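Local structure of peroxisomal acyl-coenzyme A oxidase 1 (Arabidopsis thaliana, 1W07) at residues N12-D17 against A600-D605; V107-G112 against H185-A190; D160-H165 against S259-E264; V548-N553 against Y593-P598. The protein oxidises long- and medium-chain acyl-CoAs to 2-trans-enoyl-CoAs with FAD as cofactor, passing electrons to oxygen to give hydrogen peroxide in peroxisomal beta-oxidation. The protein carries 1 engineered substitution. One frame throughout, in Å; residues are numbered along the deposited sequence.

Contact 1: N12-D17 against A600-D605; sequences NKAEFD and AVALVD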
loop_
_atom_site.group_PDB
_atom_site.type_symbol
_atom_site.label_atom_id
_atom_site.label_comp_id
_atom_site.label_asym_id
_atom_site.label_seq_id
_atom_site.Cartn_x
_atom_site.Cartn_y
_atom_site.Cartn_z
ATOM N N ASN B 12 -30.433 -7.236 -9.762
ATOM C CA ASN B 12 -31.742 -7.813 -9.500
ATOM C C ASN B 12 -31.689 -8.717 -8.275
ATOM O O ASN B 12 -32.720 -9.109 -7.751
ATOM C CB ASN B 12 -32.261 -8.592 -10.713
ATOM C CG ASN B 12 -32.748 -7.681 -11.825
ATOM O OD1 ASN B 12 -33.125 -6.535 -11.578
ATOM N ND2 ASN B 12 -32.766 -8.194 -13.052
ATOM N N LYS B 13 -30.486 -9.036 -7.804
ATOM C CA LYS B 13 -30.363 -9.872 -6.616
ATOM C C LYS B 13 -30.567 -9.067 -5.337
ATOM O O LYS B 13 -30.755 -9.638 -4.262
ATOM C CB LYS B 13 -28.991 -10.532 -6.551
ATOM C CG LYS B 13 -28.797 -11.642 -7.554
ATOM C CD LYS B 13 -27.373 -12.152 -7.460
ATOM C CE LYS B 13 -27.058 -13.188 -8.531
ATOM N NZ LYS B 13 -25.612 -13.577 -8.494
ATOM N N ALA B 14 -30.527 -7.742 -5.459
ATOM C CA ALA B 14 -30.682 -6.859 -4.303
ATOM C C ALA B 14 -31.935 -7.178 -3.507
ATOM O O ALA B 14 -33.003 -7.389 -4.079
ATOM C CB ALA B 14 -30.715 -5.397 -4.759
ATOM N N GLU B 15 -31.788 -7.210 -2.185
ATOM C CA GLU B 15 -32.898 -7.485 -1.277
ATOM C C GLU B 15 -33.294 -6.215 -0.532
ATOM O O GLU B 15 -33.834 -6.265 0.568
ATOM C CB GLU B 15 -32.504 -8.585 -0.283
ATOM C CG GLU B 15 -32.126 -9.883 -0.986
ATOM C CD GLU B 15 -31.536 -10.905 -0.052
ATOM O OE1 GLU B 15 -30.805 -10.504 0.882
ATOM O OE2 GLU B 15 -31.773 -12.112 -0.270
ATOM N N PHE B 16 -33.016 -5.069 -1.144
ATOM C CA PHE B 16 -33.357 -3.777 -0.548
ATOM C C PHE B 16 -33.428 -2.776 -1.706
ATOM O O PHE B 16 -32.830 -3.021 -2.756
ATOM C CB PHE B 16 -32.283 -3.377 0.476
ATOM C CG PHE B 16 -30.976 -2.983 -0.143
ATOM C CD1 PHE B 16 -30.654 -1.642 -0.317
ATOM C CD2 PHE B 16 -30.081 -3.953 -0.600
ATOM C CE1 PHE B 16 -29.457 -1.263 -0.941
ATOM C CE2 PHE B 16 -28.883 -3.584 -1.221
ATOM C CZ PHE B 16 -28.575 -2.236 -1.390
ATOM N N ASP B 17 -34.173 -1.679 -1.536
ATOM C CA ASP B 17 -34.292 -0.685 -2.606
ATOM C C ASP B 17 -33.122 0.282 -2.556
ATOM O O ASP B 17 -32.995 1.085 -1.627
ATOM C CB ASP B 17 -35.614 0.084 -2.516
ATOM C CG ASP B 17 -36.816 -0.736 -3.015
ATOM O OD1 ASP B 17 -36.656 -1.493 -3.990
ATOM O OD2 ASP B 17 -37.914 -0.595 -2.451
ATOM N N ALA B 600 -24.225 -7.056 -2.522
ATOM C CA ALA B 600 -22.955 -6.343 -2.743
ATOM C C ALA B 600 -22.974 -5.246 -3.796
ATOM O O ALA B 600 -22.722 -4.079 -3.481
ATOM C CB ALA B 600 -21.809 -7.330 -3.052
ATOM N N VAL B 601 -23.246 -5.611 -5.043
ATOM C CA VAL B 601 -23.251 -4.625 -6.101
ATOM C C VAL B 601 -24.188 -3.461 -5.817
ATOM O O VAL B 601 -23.815 -2.309 -6.018
ATOM C CB VAL B 601 -23.596 -5.269 -7.445
ATOM C CG1 VAL B 601 -23.778 -4.168 -8.519
ATOM C CG2 VAL B 601 -22.495 -6.263 -7.832
ATOM N N ALA B 602 -25.404 -3.752 -5.359
ATOM C CA ALA B 602 -26.365 -2.694 -5.047
ATOM C C ALA B 602 -25.846 -1.829 -3.897
ATOM O O ALA B 602 -26.062 -0.613 -3.878
ATOM C CB ALA B 602 -27.729 -3.303 -4.681
ATOM N N LEU B 603 -25.154 -2.440 -2.934
ATOM C CA LEU B 603 -24.626 -1.655 -1.814
ATOM C C LEU B 603 -23.585 -0.618 -2.263
ATOM O O LEU B 603 -23.423 0.417 -1.608
ATOM C CB LEU B 603 -24.025 -2.590 -0.763
ATOM C CG LEU B 603 -25.050 -3.384 0.060
ATOM C CD1 LEU B 603 -24.350 -4.413 0.934
ATOM C CD2 LEU B 603 -25.854 -2.414 0.903
ATOM N N VAL B 604 -22.876 -0.875 -3.366
ATOM C CA VAL B 604 -21.909 0.117 -3.831
ATOM C C VAL B 604 -22.567 1.083 -4.812
ATOM O O VAL B 604 -22.076 2.195 -5.019
ATOM C CB VAL B 604 -20.642 -0.534 -4.469
ATOM C CG1 VAL B 604 -19.976 -1.446 -3.444
ATOM C CG2 VAL B 604 -20.976 -1.273 -5.790
ATOM N N ASP B 605 -23.688 0.666 -5.413
ATOM C CA ASP B 605 -24.398 1.543 -6.348
ATOM C C ASP B 605 -25.018 2.655 -5.510
ATOM O O ASP B 605 -25.254 3.765 -5.993
ATOM C CB ASP B 605 -25.520 0.807 -7.094
ATOM C CG ASP B 605 -25.010 -0.219 -8.093
ATOM O OD1 ASP B 605 -23.896 -0.057 -8.642
ATOM O OD2 ASP B 605 -25.762 -1.195 -8.351
#
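The linker between helix 8-12 and helix 18-26 sets A14 and F16 against A602 and L603 of the short helix 600-605, joining the start of the chain to the C-terminal helical region of the oxidase. The contact is apolar and centres on one methyl group: A602 CB lies 3.6 Å from A14 CB and also 3.6 Å from F16 CZ. The backbones come closest at the same place, with the CA atoms of A14 and A602 6.0 Å apart. Beyond the alanine, the far end of the F16 ring reaches the leucine, and its CZ is 3.6 Å from L603 CD2. Both aliphatic groups meet the ring at an oblique slant, whereas the backbone N of L603 sits at its edge, in the ring plane. F16 gets there because its CG is held between the backbone N and the carbonyl carbon (chi1 71°), which sends the ring across to the helix. L603 points its CB past the linker, but its CD2 branch turns back to the ring. Cutting F16 down to an alanine would probably open a gap beside A602 CB and L603 CD2, since CZ and CE2 make the closest ring contacts with them. Around the pair, M21 of helix 18-26 touches both F16 and L603, N599 accepts a hydrogen bond from the backbone N of E15, and D605 forms salt bridges with R11 and R305. Helix 600-605 also packs through A600 and V604 on helices 278-309 and 328-363.

Contact 2: V107-G112 against H185-A190; sequences VPAIKG and HAVVYA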
loop_
_atom_site.group_PDB
_atom_site.type_symbol
_atom_site.label_atom_id
_atom_site.label_comp_id
_atom_site.label_asym_id
_atom_site.label_seq_id
_atom_site.Cartn_x
_atom_site.Cartn_y
_atom_site.Cartn_z
ATOM N N VAL B 107 -8.211 30.559 4.382
ATOM C CA VAL B 107 -9.382 31.294 4.853
ATOM C C VAL B 107 -9.759 30.945 6.292
ATOM O O VAL B 107 -9.927 31.831 7.128
ATOM C CB VAL B 107 -10.590 31.056 3.923
ATOM C CG1 VAL B 107 -11.878 31.531 4.578
ATOM C CG2 VAL B 107 -10.369 31.806 2.621
ATOM N N PRO B 108 -9.907 29.649 6.598
ATOM C CA PRO B 108 -10.257 29.235 7.961
ATOM C C PRO B 108 -9.274 29.775 9.006
ATOM O O PRO B 108 -9.661 30.059 10.143
ATOM C CB PRO B 108 -10.222 27.715 7.872
ATOM C CG PRO B 108 -10.704 27.463 6.463
ATOM C CD PRO B 108 -9.952 28.503 5.669
ATOM N N ALA B 109 -8.007 29.918 8.618
ATOM C CA ALA B 109 -6.979 30.412 9.531
ATOM C C ALA B 109 -7.199 31.873 9.885
ATOM O O ALA B 109 -7.121 32.253 11.055
ATOM C CB ALA B 109 -5.591 30.231 8.918
ATOM N N ILE B 110 -7.461 32.691 8.869
ATOM C CA ILE B 110 -7.702 34.113 9.071
ATOM C C ILE B 110 -8.994 34.335 9.861
ATOM O O ILE B 110 -9.063 35.254 10.666
ATOM C CB ILE B 110 -7.819 34.856 7.729
ATOM C CG1 ILE B 110 -6.583 34.580 6.879
ATOM C CG2 ILE B 110 -7.946 36.354 7.971
ATOM C CD1 ILE B 110 -6.707 35.078 5.469
ATOM N N LYS B 111 -10.007 33.498 9.626
ATOM C CA LYS B 111 -11.283 33.600 10.335
ATOM C C LYS B 111 -11.166 33.277 11.828
ATOM O O LYS B 111 -11.737 33.967 12.674
ATOM C CB LYS B 111 -12.327 32.654 9.734
ATOM C CG LYS B 111 -12.928 33.118 8.421
ATOM C CD LYS B 111 -14.035 32.172 7.959
ATOM C CE LYS B 111 -14.624 32.612 6.620
ATOM N NZ LYS B 111 -15.658 31.663 6.104
ATOM N N GLY B 112 -10.438 32.219 12.157
ATOM C CA GLY B 112 -10.309 31.847 13.552
ATOM C C GLY B 112 -9.188 32.510 14.328
ATOM O O GLY B 112 -9.219 32.528 15.557
ATOM N N HIS B 185 -0.022 35.153 -1.460
ATOM C CA HIS B 185 0.062 35.434 -0.033
ATOM C C HIS B 185 0.022 34.126 0.757
ATOM O O HIS B 185 -0.284 33.055 0.219
ATOM C CB HIS B 185 -1.121 36.313 0.429
ATOM C CG HIS B 185 -1.111 37.708 -0.119
ATOM N ND1 HIS B 185 -1.313 37.990 -1.452
ATOM C CD2 HIS B 185 -0.903 38.901 0.491
ATOM C CE1 HIS B 185 -1.225 39.296 -1.641
ATOM N NE2 HIS B 185 -0.977 39.870 -0.477
ATOM N N ALA B 186 0.310 34.221 2.046
ATOM C CA ALA B 186 0.268 33.036 2.877
ATOM C C ALA B 186 0.256 33.330 4.357
ATOM O O ALA B 186 0.764 34.357 4.810
ATOM C CB ALA B 186 1.452 32.140 2.559
ATOM N N VAL B 187 -0.353 32.430 5.112
ATOM C CA VAL B 187 -0.329 32.579 6.551
ATOM C C VAL B 187 0.916 31.804 6.987
ATOM O O VAL B 187 0.957 30.571 6.882
ATOM C CB VAL B 187 -1.577 31.977 7.217
ATOM C CG1 VAL B 187 -1.392 31.950 8.731
ATOM C CG2 VAL B 187 -2.792 32.812 6.867
ATOM N N VAL B 188 1.941 32.526 7.432
ATOM C CA VAL B 188 3.181 31.889 7.872
ATOM C C VAL B 188 3.251 31.740 9.394
ATOM O O VAL B 188 2.920 32.667 10.134
ATOM C CB VAL B 188 4.421 32.691 7.403
ATOM C CG1 VAL B 188 5.720 31.999 7.888
ATOM C CG2 VAL B 188 4.388 32.851 5.872
ATOM N N TYR B 189 3.671 30.562 9.855
ATOM C CA TYR B 189 3.791 30.308 11.284
ATOM C C TYR B 189 5.263 30.316 11.696
ATOM O O TYR B 189 6.101 29.646 11.093
ATOM C CB TYR B 189 3.104 28.983 11.664
ATOM C CG TYR B 189 1.596 29.072 11.562
ATOM C CD1 TYR B 189 0.950 28.887 10.338
ATOM C CD2 TYR B 189 0.818 29.440 12.666
ATOM C CE1 TYR B 189 -0.428 29.070 10.214
ATOM C CE2 TYR B 189 -0.562 29.636 12.546
ATOM C CZ TYR B 189 -1.178 29.452 11.318
ATOM O OH TYR B 189 -2.524 29.701 11.175
ATOM N N ALA B 190 5.565 31.109 12.716
ATOM C CA ALA B 190 6.929 31.249 13.205
ATOM C C ALA B 190 6.917 31.604 14.678
ATOM O O ALA B 190 5.878 31.956 15.239
ATOM C CB ALA B 190 7.656 32.346 12.415
#
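The Y189 ring meets A109 through its phenol oxygen, not through a face: OH lies 3.8 Å from A109 CB, and no ring carbon comes as near to helix 107-112. From the same strand, V187 CG1 rides above one face of the ring, off its rim, 3.4 Å from Y189 CE1, while the ring of Y135 meets Y189 with the two planes inclined at about 45°. The arrangement belongs to the acyl-CoA dehydrogenase-type fold, in which the N-terminal helices pack on the middle beta domain; here helix 98-113 lies against strand 185-194. The axes of the two short segments approach to 9.3 Å at 61°, so the helix passes over the strand on a diagonal and touches it over a small area. The closest backbone pair is A109 and V187, with CA atoms 7.6 Å apart, and the small A109 side chain points toward the strand.

Chi1 of -70° sets the Y189 ring beside its own backbone N, and from there the hydroxyl reaches the helix. That hydroxyl is also hydrogen-bonded to Q113 OE1, a partner just beyond the helical segment, which ties the ring end in place. The Y189 side chain is about 7 Å from the bound FAD and borders Y135 and Q137, which places the contact just behind residues that bind FAD, consistent with a second-shell position. Two residues earlier in the strand a single methyl of V187 serves two helix residues: its CG2 is 4.3 Å from A109 CB and 4.2 Å from I110 CG1.

Contact 3: D160-H165 against S259-E264; sequences DEFVIH and SKVTRE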
loop_
_atom_site.group_PDB
_atom_site.type_symbol
_atom_site.label_atom_id
_atom_site.label_comp_id
_atom_site.label_asym_id
_atom_site.label_seq_id
_atom_site.Cartn_x
_atom_site.Cartn_y
_atom_site.Cartn_z
ATOM N N ASP B 160 7.919 49.431 13.166
ATOM C CA ASP B 160 6.597 48.854 13.352
ATOM C C ASP B 160 6.366 47.720 12.345
ATOM O O ASP B 160 5.307 47.625 11.714
ATOM C CB ASP B 160 5.526 49.934 13.206
ATOM C CG ASP B 160 4.179 49.483 13.724
ATOM O OD1 ASP B 160 4.139 48.846 14.802
ATOM O OD2 ASP B 160 3.158 49.773 13.065
ATOM N N GLU B 161 7.370 46.857 12.204
ATOM C CA GLU B 161 7.286 45.728 11.283
ATOM C C GLU B 161 7.778 44.434 11.921
ATOM O O GLU B 161 8.523 44.447 12.897
ATOM C CB GLU B 161 8.131 45.996 10.033
ATOM C CG GLU B 161 7.748 47.228 9.233
ATOM C CD GLU B 161 8.575 47.365 7.968
ATOM O OE1 GLU B 161 9.810 47.531 8.072
ATOM O OE2 GLU B 161 7.992 47.300 6.863
ATOM N N PHE B 162 7.351 43.309 11.367
ATOM C CA PHE B 162 7.801 42.014 11.861
ATOM C C PHE B 162 8.832 41.493 10.873
ATOM O O PHE B 162 8.583 41.454 9.672
ATOM C CB PHE B 162 6.639 41.024 11.958
ATOM C CG PHE B 162 5.972 41.005 13.299
ATOM C CD1 PHE B 162 4.672 41.469 13.461
ATOM C CD2 PHE B 162 6.652 40.515 14.406
ATOM C CE1 PHE B 162 4.059 41.441 14.707
ATOM C CE2 PHE B 162 6.056 40.483 15.648
ATOM C CZ PHE B 162 4.755 40.945 15.805
ATOM N N VAL B 163 10.001 41.114 11.377
ATOM C CA VAL B 163 11.051 40.588 10.516
ATOM C C VAL B 163 10.965 39.063 10.490
ATOM O O VAL B 163 11.337 38.401 11.459
ATOM C CB VAL B 163 12.447 40.997 11.022
ATOM C CG1 VAL B 163 13.520 40.393 10.131
ATOM C CG2 VAL B 163 12.566 42.525 11.067
ATOM N N ILE B 164 10.461 38.511 9.385
ATOM C CA ILE B 164 10.336 37.056 9.225
ATOM C C ILE B 164 11.648 36.544 8.646
ATOM O O ILE B 164 12.121 37.069 7.634
ATOM C CB ILE B 164 9.204 36.700 8.245
ATOM C CG1 ILE B 164 7.942 37.505 8.586
ATOM C CG2 ILE B 164 8.926 35.192 8.280
ATOM C CD1 ILE B 164 7.373 37.242 9.993
ATOM N N HIS B 165 12.236 35.523 9.272
ATOM C CA HIS B 165 13.504 34.998 8.784
ATOM C C HIS B 165 13.640 33.479 8.890
ATOM O O HIS B 165 13.080 32.847 9.790
ATOM C CB HIS B 165 14.672 35.653 9.533
ATOM C CG HIS B 165 16.017 35.376 8.936
ATOM N ND1 HIS B 165 16.352 35.746 7.652
ATOM C CD2 HIS B 165 17.113 34.767 9.450
ATOM C CE1 HIS B 165 17.599 35.385 7.402
ATOM N NE2 HIS B 165 18.084 34.785 8.475
ATOM N N SER B 259 -3.880 36.934 20.608
ATOM C CA SER B 259 -2.611 37.484 21.077
ATOM C C SER B 259 -2.292 38.776 20.341
ATOM O O SER B 259 -2.292 38.815 19.112
ATOM C CB SER B 259 -1.472 36.483 20.840
ATOM O OG SER B 259 -1.725 35.227 21.449
ATOM N N LYS B 260 -2.012 39.832 21.097
ATOM C CA LYS B 260 -1.683 41.126 20.509
ATOM C C LYS B 260 -0.236 41.518 20.791
ATOM O O LYS B 260 0.406 40.982 21.693
ATOM C CB LYS B 260 -2.602 42.223 21.062
ATOM C CG LYS B 260 -4.033 42.230 20.531
ATOM C CD LYS B 260 -4.895 41.154 21.167
ATOM C CE LYS B 260 -6.380 41.512 21.088
ATOM N NZ LYS B 260 -6.855 41.786 19.701
ATOM N N VAL B 261 0.262 42.458 19.998
ATOM C CA VAL B 261 1.611 42.979 20.136
ATOM C C VAL B 261 1.521 44.477 19.891
ATOM O O VAL B 261 1.499 44.926 18.740
ATOM C CB VAL B 261 2.576 42.365 19.104
ATOM C CG1 VAL B 261 3.927 43.057 19.185
ATOM C CG2 VAL B 261 2.722 40.870 19.353
ATOM N N THR B 262 1.454 45.242 20.979
ATOM C CA THR B 262 1.344 46.700 20.919
ATOM C C THR B 262 2.443 47.338 20.087
ATOM O O THR B 262 3.419 46.687 19.716
ATOM C CB THR B 262 1.424 47.316 22.322
ATOM O OG1 THR B 262 2.782 47.266 22.781
ATOM C CG2 THR B 262 0.535 46.548 23.291
ATOM N N ARG B 263 2.279 48.627 19.813
ATOM C CA ARG B 263 3.256 49.390 19.046
ATOM C C ARG B 263 4.607 49.446 19.749
ATOM O O ARG B 263 5.632 49.678 19.110
ATOM C CB ARG B 263 2.735 50.814 18.802
ATOM C CG ARG B 263 2.058 51.014 17.459
ATOM C CD ARG B 263 2.889 51.931 16.560
ATOM N NE ARG B 263 4.312 51.590 16.578
ATOM C CZ ARG B 263 5.248 52.259 15.907
ATOM N NH1 ARG B 263 4.916 53.302 15.155
ATOM N NH2 ARG B 263 6.520 51.895 15.996
ATOM N N GLU B 264 4.608 49.244 21.066
ATOM C CA GLU B 264 5.854 49.264 21.832
ATOM C C GLU B 264 6.456 47.870 21.995
ATOM O O GLU B 264 7.392 47.680 22.772
ATOM C CB GLU B 264 5.640 49.874 23.217
ATOM C CG GLU B 264 5.354 51.357 23.194
ATOM C CD GLU B 264 5.488 51.978 24.558
ATOM O OE1 GLU B 264 4.853 51.467 25.508
ATOM O OE2 GLU B 264 6.226 52.981 24.682
#
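D160 and R263 mark the closest backbone approach, with CA atoms 6.6 Å apart, and D160 takes a left-handed conformation (phi 59°) in the G1 beta bulge where it and E161 both face D156. The D160 carboxylate lies over one face of the R263 guanidinium, the two planes 25° apart. CB of D160 stands 3.5 Å above the guanidinium plane and over its centre. The salt bridge, OD1 of D160 to NE of R263 at 3.3 Å, therefore rests on charge alone, since the oxygen is well out of that plane and no N-H is aimed at it. Chi1 of -166° swings CG of D160 away from its backbone N, and the R263 chain, bent twice along its length, folds back over the carboxylate. OD1 also forms a salt bridge with R251 NE, its stronger partner, so two arginines share one oxygen. With an alanine here, R251 and R263 would probably be left close together without the negative charge that offsets them.

The bulge closes the hairpin of strands 152-156 and 161-165 in the middle beta domain of the acyl-CoA dehydrogenase and oxidase fold, and the separate two-stranded sheet of 259-261 and 267-269 packs against it. Next to the ion pair, F162 CZ meets both V261 methyls, CG1 and CG2, each at 4.1 Å. F162 also meets F204 edge-to-face, and M254 touches both F162 and V261. One residue along, T262 OG1 accepts from E264 N at 3.2 Å in an ST turn, and from E266 N as well.

Contact 4: V548-N553 against Y593-P598; sequences VKKQLN and YTQVRP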
loop_
_atom_site.group_PDB
_atom_site.type_symbol
_atom_site.label_atom_id
_atom_site.label_comp_id
_atom_site.label_asym_id
_atom_site.label_seq_id
_atom_site.Cartn_x
_atom_site.Cartn_y
_atom_site.Cartn_z
ATOM N N VAL B 548 -33.618 -1.823 3.766
ATOM C CA VAL B 548 -32.489 -0.926 3.975
ATOM C C VAL B 548 -31.827 -1.139 5.342
ATOM O O VAL B 548 -30.640 -1.484 5.427
ATOM C CB VAL B 548 -32.954 0.551 3.839
ATOM C CG1 VAL B 548 -31.831 1.523 4.181
ATOM C CG2 VAL B 548 -33.437 0.791 2.415
ATOM N N LYS B 549 -32.597 -0.959 6.413
ATOM C CA LYS B 549 -32.036 -1.118 7.746
ATOM C C LYS B 549 -31.437 -2.507 7.945
ATOM O O LYS B 549 -30.425 -2.656 8.621
ATOM C CB LYS B 549 -33.096 -0.832 8.822
ATOM C CG LYS B 549 -32.579 -1.070 10.245
ATOM C CD LYS B 549 -33.563 -0.647 11.332
ATOM C CE LYS B 549 -33.546 0.855 11.548
ATOM N NZ LYS B 549 -34.265 1.230 12.798
ATOM N N LYS B 550 -32.059 -3.514 7.343
ATOM C CA LYS B 550 -31.571 -4.881 7.459
ATOM C C LYS B 550 -30.158 -5.021 6.886
ATOM O O LYS B 550 -29.290 -5.675 7.483
ATOM C CB LYS B 550 -32.526 -5.824 6.729
ATOM C CG LYS B 550 -32.052 -7.258 6.639
ATOM C CD LYS B 550 -32.002 -7.931 8.004
ATOM C CE LYS B 550 -31.478 -9.350 7.885
ATOM N NZ LYS B 550 -32.244 -10.098 6.854
ATOM N N GLN B 551 -29.925 -4.420 5.724
ATOM C CA GLN B 551 -28.598 -4.498 5.130
ATOM C C GLN B 551 -27.585 -3.705 5.954
ATOM O O GLN B 551 -26.445 -4.123 6.079
ATOM C CB GLN B 551 -28.631 -4.014 3.679
ATOM C CG GLN B 551 -29.374 -4.966 2.760
ATOM C CD GLN B 551 -28.908 -6.395 2.934
ATOM O OE1 GLN B 551 -27.721 -6.693 2.799
ATOM N NE2 GLN B 551 -29.840 -7.292 3.246
ATOM N N LEU B 552 -27.993 -2.573 6.521
ATOM C CA LEU B 552 -27.086 -1.789 7.356
ATOM C C LEU B 552 -26.740 -2.600 8.610
ATOM O O LEU B 552 -25.623 -2.530 9.133
ATOM C CB LEU B 552 -27.731 -0.458 7.754
ATOM C CG LEU B 552 -27.938 0.525 6.596
ATOM C CD1 LEU B 552 -28.643 1.779 7.098
ATOM C CD2 LEU B 552 -26.584 0.870 5.983
ATOM N N ASN B 553 -27.704 -3.384 9.082
ATOM C CA ASN B 553 -27.502 -4.223 10.260
ATOM C C ASN B 553 -26.446 -5.269 9.924
ATOM O O ASN B 553 -25.540 -5.533 10.719
ATOM C CB ASN B 553 -28.814 -4.903 10.662
ATOM C CG ASN B 553 -28.712 -5.613 11.993
ATOM O OD1 ASN B 553 -28.906 -5.014 13.051
ATOM N ND2 ASN B 553 -28.378 -6.895 11.949
ATOM N N TYR B 593 -21.516 -12.775 5.523
ATOM C CA TYR B 593 -20.933 -12.579 4.204
ATOM C C TYR B 593 -21.911 -13.138 3.158
ATOM O O TYR B 593 -22.249 -12.461 2.175
ATOM C CB TYR B 593 -19.591 -13.299 4.094
ATOM C CG TYR B 593 -18.453 -12.668 4.897
ATOM C CD1 TYR B 593 -18.468 -11.320 5.254
ATOM C CD2 TYR B 593 -17.327 -13.413 5.233
ATOM C CE1 TYR B 593 -17.376 -10.722 5.932
ATOM C CE2 TYR B 593 -16.230 -12.842 5.902
ATOM C CZ TYR B 593 -16.260 -11.497 6.246
ATOM O OH TYR B 593 -15.159 -10.947 6.886
ATOM N N THR B 594 -22.363 -14.372 3.376
ATOM C CA THR B 594 -23.309 -15.028 2.479
ATOM C C THR B 594 -24.578 -14.207 2.315
ATOM O O THR B 594 -25.174 -14.194 1.245
ATOM C CB THR B 594 -23.665 -16.417 3.009
ATOM O OG1 THR B 594 -22.473 -17.210 3.039
ATOM C CG2 THR B 594 -24.729 -17.106 2.120
ATOM N N GLN B 595 -24.994 -13.522 3.376
ATOM C CA GLN B 595 -26.194 -12.702 3.298
ATOM C C GLN B 595 -25.951 -11.416 2.515
ATOM O O GLN B 595 -26.827 -10.937 1.793
ATOM C CB GLN B 595 -26.696 -12.361 4.700
ATOM C CG GLN B 595 -27.300 -13.547 5.417
ATOM C CD GLN B 595 -27.577 -13.279 6.879
ATOM O OE1 GLN B 595 -28.321 -12.364 7.225
ATOM N NE2 GLN B 595 -26.979 -14.084 7.747
ATOM N N VAL B 596 -24.756 -10.853 2.643
ATOM C CA VAL B 596 -24.433 -9.610 1.950
ATOM C C VAL B 596 -24.101 -9.823 0.483
ATOM O O VAL B 596 -24.322 -8.933 -0.343
ATOM C CB VAL B 596 -23.266 -8.884 2.664
ATOM C CG1 VAL B 596 -22.695 -7.761 1.783
ATOM C CG2 VAL B 596 -23.776 -8.322 3.972
ATOM N N ARG B 597 -23.580 -11.005 0.161
ATOM C CA ARG B 597 -23.192 -11.345 -1.213
ATOM C C ARG B 597 -24.141 -10.894 -2.322
ATOM O O ARG B 597 -23.718 -10.236 -3.277
ATOM C CB ARG B 597 -22.961 -12.855 -1.328
ATOM C CG ARG B 597 -22.931 -13.405 -2.774
ATOM C CD ARG B 597 -21.822 -12.801 -3.608
ATOM N NE ARG B 597 -21.879 -13.288 -4.990
ATOM C CZ ARG B 597 -22.503 -12.661 -5.982
ATOM N NH1 ARG B 597 -23.122 -11.505 -5.760
ATOM N NH2 ARG B 597 -22.497 -13.185 -7.195
ATOM N N PRO B 598 -25.437 -11.257 -2.222
ATOM C CA PRO B 598 -26.391 -10.861 -3.258
ATOM C C PRO B 598 -26.697 -9.370 -3.273
ATOM O O PRO B 598 -27.186 -8.828 -4.272
ATOM C CB PRO B 598 -27.611 -11.737 -2.961
ATOM C CG PRO B 598 -27.560 -11.888 -1.460
ATOM C CD PRO B 598 -26.082 -12.103 -1.197
#
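Loose packing brings Q551 of helix 548-566 near V596 of helix 579-596, two helices of the C-terminal helical region. Q551 OE1 is 4.4 Å from V596 CG2, and the backbones are nearest at the same pair, with CA atoms 7.3 Å apart. In Q551, CG lies beside the backbone N (chi1 -70°) and the chain then bends at chi2 (-49°), which folds the amide across toward the neighbouring helix. V596 also packs on N554 and I558, one and two turns on from Q551 along helix 548-566.

Polar groups approach without bonding. Q551 OE1 lies 4.5 Å from the backbone O of Q595, and two acceptor oxygens have no proton to share. Each looks to another partner: Q551 OE1 receives a weak hydrogen bond from N554 ND2, and Q595 O takes one from N599 ND2. The Q595 amide nitrogen, meanwhile, is hydrogen-bonded to S591 OG, one turn earlier in its own helix.

Among the residues that touch, only K550 is charged, and it comes in from the more exposed flank. CE and NZ of K550 pass Q595 OE1 at 4.4 and 4.5 Å, too far for a bond. R597, just past V596, directs its charge elsewhere, in salt bridges with D326 and E10.

With OE1 of Q551 weakly bonded to N554, and NE2 and the backbone O of Q595 bonded to S591 and N599, the two helices lie side by side here with loose packing of amide and methyl groups and no directional bond between them.

How the contacts relate
The contacts form two clusters on opposite sides of the chain's centre. Contacts 1 and 4 have centres 9 Å apart and touch: F16 CD2 lies 3.6 Å from Q551 CG, and L603 CD1 is 3.8 Å from V596 CG1. K13 NZ and R597 NH2, like charges, are close there too. Contacts 2 and 3 reach the same sheet of the middle domain, with centres 16 Å apart and nearest atoms about 5 Å apart. Some 46 Å separates the centres of contacts 1 and 2, and 61 Å those of contacts 1 and 3. Y189 of contact 2 has its side chain about 7 Å from FAD, whereas contacts 1 and 3 lie away from the annotated sites; V596 of contact 4 is about 12 Å from FAD-binding Q330, between side chains.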